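3-hydroxyacyl-CoA dehydrogenase type-2 (Mycobacterium avium, PDB 3PPI) probably catalyses the NAD-dependent oxidation of 3-hydroxyacyl-CoA thioesters to 3-ketoacyl-CoA, as a member of the short-chain dehydrogenase/reductase family. Local coordinates at residues K26-G38 with A98-H111. Residues are numbered along the deposited sequence; the frame is centred on the assembly and turned at random.
Sequences KQFEGASAIVSGG and ANQLGRLRYAVVAH. With MG (magnesium ion), chain F.
R103 N bonds to G30 O where strand 103-109, the middle strand of the seven, begins to pair in parallel with 31-36 in a Rossmann-fold sheet of strand order 3-2-1-4-5-6-7, as in short-chain dehydrogenases. Backbone bonds then pass through S32 N to R103 O and I34 N to Y106 O and reach S36 N to V108 O, with a weak last bond from A110 N to S36 O. A beta bulge interrupts them: S32 O takes a nearly straight bond from R105 N (3.0 Å, 170°) and a weak one from Y106 N, and the register moves by one residue.

Aromatic and apolar groups sort by sheet face. Beside A31 and A33, F28 turns its ring edge toward one face of the Y106 ring in an offset edge-to-face pair, centroids 5.3 Å apart and planes at 71°; R105 CB covers the opposite face of that ring. Further along, V35 meets V108 under helix 41-52. On the other face of the sheet, I34 CD1 touches L104 CD2 at 3.9 Å while I34 CG1 rests on A98 CB, joining the end of helix 88-98 to the sheet.

Two serine hydroxyls make polar links to segment 98-111. With chi1 at 57°, S32 OG is set between its own N and carbonyl carbon and donates to A98 O (2.8 Å), arriving from the face of that carbonyl opposite to L101 N. S36 OG shares the N-H of A110, also weakly, and lies in the plane of the H111 ring at its edge, 2.9 Å from H111 ND1, in a hydrogen bond; H111 NE2 is held by L139 O.

Beyond the strand ends, G37 opens the glycine-rich turn that in this family usually receives the dinucleotide. Here G37 O binds a magnesium ion at 2.6 Å, and one of the metal's waters donates to A110 O at 2.8 Å.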
loop_
_atom_site.group_PDB
_atom_site.type_symbol
_atom_site.label_atom_id
_atom_site.label_comp_id
_atom_site.label_asym_id
_atom_site.label_seq_id
_atom_site.Cartn_x
_atom_site.Cartn_y
_atom_site.Cartn_z
ATOM N N LYS A 26 25.356 22.014 7.361
ATOM C CA LYS A 26 26.041 21.303 8.445
ATOM C C LYS A 26 26.102 19.775 8.228
ATOM O O LYS A 26 27.141 19.158 8.468
ATOM C CB LYS A 26 25.386 21.632 9.796
ATOM N N GLN A 27 25.006 19.176 7.760
ATOM C CA GLN A 27 24.986 17.736 7.469
ATOM C C GLN A 27 26.169 17.328 6.563
ATOM O O GLN A 27 26.751 16.261 6.738
ATOM C CB GLN A 27 23.664 17.305 6.799
ATOM C CG GLN A 27 22.373 17.340 7.673
ATOM C CD GLN A 27 21.610 18.679 7.595
ATOM O OE1 GLN A 27 22.215 19.751 7.508
ATOM N NE2 GLN A 27 20.279 18.611 7.636
ATOM N N PHE A 28 26.526 18.179 5.604
ATOM C CA PHE A 28 27.469 17.792 4.554
ATOM C C PHE A 28 28.926 18.192 4.784
ATOM O O PHE A 28 29.793 17.793 4.008
ATOM C CB PHE A 28 27.009 18.341 3.206
ATOM C CG PHE A 28 25.702 17.754 2.695
ATOM C CD1 PHE A 28 25.122 16.619 3.261
ATOM C CD2 PHE A 28 25.081 18.327 1.599
ATOM C CE1 PHE A 28 23.923 16.093 2.749
ATOM C CE2 PHE A 28 23.897 17.808 1.082
ATOM C CZ PHE A 28 23.320 16.689 1.657
ATOM N N GLU A 29 29.202 18.954 5.839
ATOM C CA GLU A 29 30.564 19.422 6.110
ATOM C C GLU A 29 31.519 18.234 6.266
ATOM O O GLU A 29 31.275 17.317 7.047
ATOM C CB GLU A 29 30.605 20.325 7.354
ATOM N N GLY A 30 32.569 18.229 5.461
ATOM C CA GLY A 30 33.608 17.201 5.533
ATOM C C GLY A 30 33.207 15.852 4.952
ATOM O O GLY A 30 33.974 14.904 5.016
ATOM N N ALA A 31 32.028 15.770 4.355
ATOM C CA ALA A 31 31.476 14.478 3.926
ATOM C C ALA A 31 31.576 14.261 2.416
ATOM O O ALA A 31 31.751 15.209 1.638
ATOM C CB ALA A 31 30.023 14.354 4.376
ATOM N N SER A 32 31.459 12.994 2.023
ATOM C CA SER A 32 31.414 12.606 0.622
ATOM C C SER A 32 30.270 11.631 0.348
ATOM O O SER A 32 29.698 11.029 1.274
ATOM C CB SER A 32 32.741 11.992 0.188
ATOM O OG SER A 32 33.072 10.888 1.007
ATOM N N ALA A 33 29.965 11.486 -0.938
ATOM C CA ALA A 33 28.841 10.700 -1.415
ATOM C C ALA A 33 29.240 9.947 -2.681
ATOM O O ALA A 33 30.130 10.387 -3.424
ATOM C CB ALA A 33 27.677 11.603 -1.700
ATOM N N ILE A 34 28.594 8.810 -2.910
ATOM C CA ILE A 34 28.718 8.055 -4.167
ATOM C C ILE A 34 27.354 8.054 -4.853
ATOM O O ILE A 34 26.333 7.771 -4.214
ATOM C CB ILE A 34 29.138 6.581 -3.917
ATOM C CG1 ILE A 34 30.579 6.488 -3.420
ATOM C CG2 ILE A 34 28.998 5.734 -5.199
ATOM C CD1 ILE A 34 30.870 5.170 -2.715
ATOM N N VAL A 35 27.322 8.359 -6.142
ATOM C CA VAL A 35 26.086 8.236 -6.907
ATOM C C VAL A 35 26.278 7.205 -7.992
ATOM O O VAL A 35 27.092 7.416 -8.906
ATOM C CB VAL A 35 25.659 9.584 -7.531
ATOM C CG1 VAL A 35 24.371 9.428 -8.323
ATOM C CG2 VAL A 35 25.485 10.658 -6.435
ATOM N N SER A 36 25.571 6.076 -7.885
ATOM C CA SER A 36 25.587 5.077 -8.958
ATOM C C SER A 36 24.732 5.598 -10.108
ATOM O O SER A 36 23.762 6.309 -9.893
ATOM C CB SER A 36 25.162 3.671 -8.472
ATOM O OG SER A 36 23.760 3.524 -8.334
ATOM N N GLY A 37 25.119 5.278 -11.339
ATOM C CA GLY A 37 24.542 5.916 -12.522
ATOM C C GLY A 37 24.813 7.412 -12.609
ATOM O O GLY A 37 24.047 8.154 -13.237
ATOM N N GLY A 38 25.917 7.861 -12.015
ATOM C CA GLY A 38 26.182 9.290 -11.867
ATOM C C GLY A 38 26.555 10.030 -13.142
ATOM O O GLY A 38 26.540 11.248 -13.159
ATOM N N ALA A 98 35.825 7.814 -2.729
ATOM C CA ALA A 98 34.975 8.708 -1.934
ATOM C C ALA A 98 35.619 9.125 -0.615
ATOM O O ALA A 98 35.491 10.279 -0.194
ATOM C CB ALA A 98 33.613 8.051 -1.660
ATOM N N ASN A 99 36.309 8.189 0.033
ATOM C CA ASN A 99 36.945 8.457 1.323
ATOM C C ASN A 99 38.243 9.291 1.220
ATOM O O ASN A 99 38.821 9.658 2.240
ATOM C CB ASN A 99 37.159 7.154 2.117
ATOM C CG ASN A 99 35.915 6.732 2.893
ATOM O OD1 ASN A 99 35.330 7.532 3.624
ATOM N ND2 ASN A 99 35.512 5.472 2.744
ATOM N N GLN A 100 38.681 9.581 -0.006
ATOM C CA GLN A 100 39.730 10.578 -0.254
ATOM C C GLN A 100 39.126 11.969 -0.443
ATOM O O GLN A 100 39.838 12.958 -0.416
ATOM C CB GLN A 100 40.533 10.234 -1.510
ATOM C CG GLN A 100 41.114 8.822 -1.530
ATOM C CD GLN A 100 42.363 8.696 -0.711
ATOM O OE1 GLN A 100 42.610 9.487 0.211
ATOM N NE2 GLN A 100 43.185 7.705 -1.052
ATOM N N LEU A 101 37.816 12.035 -0.653
ATOM C CA LEU A 101 37.138 13.305 -0.890
ATOM C C LEU A 101 36.445 13.837 0.363
ATOM O O LEU A 101 35.761 14.845 0.291
ATOM C CB LEU A 101 36.103 13.154 -2.016
ATOM C CG LEU A 101 36.643 12.988 -3.439
ATOM C CD1 LEU A 101 35.489 12.822 -4.428
ATOM C CD2 LEU A 101 37.522 14.170 -3.833
ATOM N N GLY A 102 36.608 13.153 1.491
ATOM C CA GLY A 102 35.883 13.471 2.724
ATOM C C GLY A 102 35.526 12.154 3.379
ATOM O O GLY A 102 36.004 11.120 2.937
ATOM N N ARG A 103 34.707 12.171 4.429
ATOM C CA ARG A 103 34.251 10.919 5.009
ATOM C C ARG A 103 32.967 10.497 4.282
ATOM O O ARG A 103 32.008 11.255 4.211
ATOM C CB ARG A 103 34.027 11.016 6.536
ATOM C CG ARG A 103 33.719 9.636 7.229
ATOM C CD ARG A 103 34.590 8.523 6.598
ATOM N NE ARG A 103 34.687 7.227 7.279
ATOM C CZ ARG A 103 34.025 6.114 6.939
ATOM N NH1 ARG A 103 33.128 6.099 5.944
ATOM N NH2 ARG A 103 34.250 4.991 7.630
ATOM N N LEU A 104 32.974 9.293 3.718
ATOM C CA LEU A 104 31.804 8.776 3.022
ATOM C C LEU A 104 30.664 8.669 4.008
ATOM O O LEU A 104 30.763 7.930 4.990
ATOM C CB LEU A 104 32.097 7.401 2.415
ATOM C CG LEU A 104 30.939 6.702 1.703
ATOM C CD1 LEU A 104 30.371 7.563 0.575
ATOM C CD2 LEU A 104 31.426 5.361 1.172
ATOM N N ARG A 105 29.587 9.407 3.758
ATOM C CA ARG A 105 28.412 9.305 4.609
ATOM C C ARG A 105 27.105 9.036 3.853
ATOM O O ARG A 105 26.110 8.703 4.478
ATOM C CB ARG A 105 28.282 10.559 5.466
ATOM C CG ARG A 105 29.408 10.723 6.485
ATOM C CD ARG A 105 29.096 11.893 7.446
ATOM N NE ARG A 105 30.119 12.057 8.475
ATOM C CZ ARG A 105 30.183 11.395 9.634
ATOM N NH1 ARG A 105 29.269 10.496 9.979
ATOM N NH2 ARG A 105 31.185 11.646 10.471
ATOM N N TYR A 106 27.127 9.143 2.523
ATOM C CA TYR A 106 25.920 9.131 1.711
ATOM C C TYR A 106 26.095 8.398 0.390
ATOM O O TYR A 106 27.155 8.444 -0.211
ATOM C CB TYR A 106 25.520 10.565 1.394
ATOM C CG TYR A 106 25.353 11.436 2.612
ATOM C CD1 TYR A 106 24.249 11.292 3.426
ATOM C CD2 TYR A 106 26.310 12.385 2.959
ATOM C CE1 TYR A 106 24.074 12.075 4.544
ATOM C CE2 TYR A 106 26.152 13.178 4.084
ATOM C CZ TYR A 106 25.023 13.014 4.873
ATOM O OH TYR A 106 24.825 13.763 5.990
ATOM N N ALA A 107 25.036 7.740 -0.070
ATOM C CA ALA A 107 25.017 7.191 -1.418
ATOM C C ALA A 107 23.618 7.346 -1.996
ATOM O O ALA A 107 22.625 7.259 -1.268
ATOM C CB ALA A 107 25.443 5.728 -1.414
ATOM N N VAL A 108 23.553 7.607 -3.301
ATOM C CA VAL A 108 22.305 7.570 -4.036
ATOM C C VAL A 108 22.486 6.525 -5.134
ATOM O O VAL A 108 23.359 6.662 -5.980
ATOM C CB VAL A 108 21.935 8.974 -4.619
ATOM C CG1 VAL A 108 20.624 8.898 -5.359
ATOM C CG2 VAL A 108 21.885 10.052 -3.483
ATOM N N VAL A 109 21.681 5.465 -5.093
ATOM C CA VAL A 109 21.802 4.340 -6.023
ATOM C C VAL A 109 20.843 4.606 -7.178
ATOM O O VAL A 109 19.653 4.325 -7.086
ATOM C CB VAL A 109 21.489 3.010 -5.314
ATOM C CG1 VAL A 109 21.768 1.823 -6.228
ATOM C CG2 VAL A 109 22.289 2.894 -4.033
ATOM N N ALA A 110 21.350 5.189 -8.253
ATOM C CA ALA A 110 20.488 5.742 -9.291
ATOM C C ALA A 110 20.796 5.218 -10.682
ATOM O O ALA A 110 20.403 5.841 -11.657
ATOM C CB ALA A 110 20.573 7.282 -9.278
ATOM N N HIS A 111 21.497 4.093 -10.789
ATOM C CA HIS A 111 21.731 3.493 -12.098
ATOM C C HIS A 111 20.391 3.109 -12.740
ATOM O O HIS A 111 19.523 2.500 -12.099
ATOM C CB HIS A 111 22.736 2.324 -12.046
ATOM C CG HIS A 111 22.373 1.219 -11.104
ATOM N ND1 HIS A 111 22.639 1.275 -9.753
ATOM C CD2 HIS A 111 21.809 0.005 -11.325
ATOM C CE1 HIS A 111 22.227 0.159 -9.177
ATOM N NE2 HIS A 111 21.704 -0.622 -10.106
HETATM MG MG MG F . 22.670 7.481 -15.306
HETATM O O HOH W 1 21.011 7.770 -13.549
HETATM O O HOH W 2 24.585 6.798 -16.630
HETATM O O HOH W 3 22.444 5.224 -15.241
#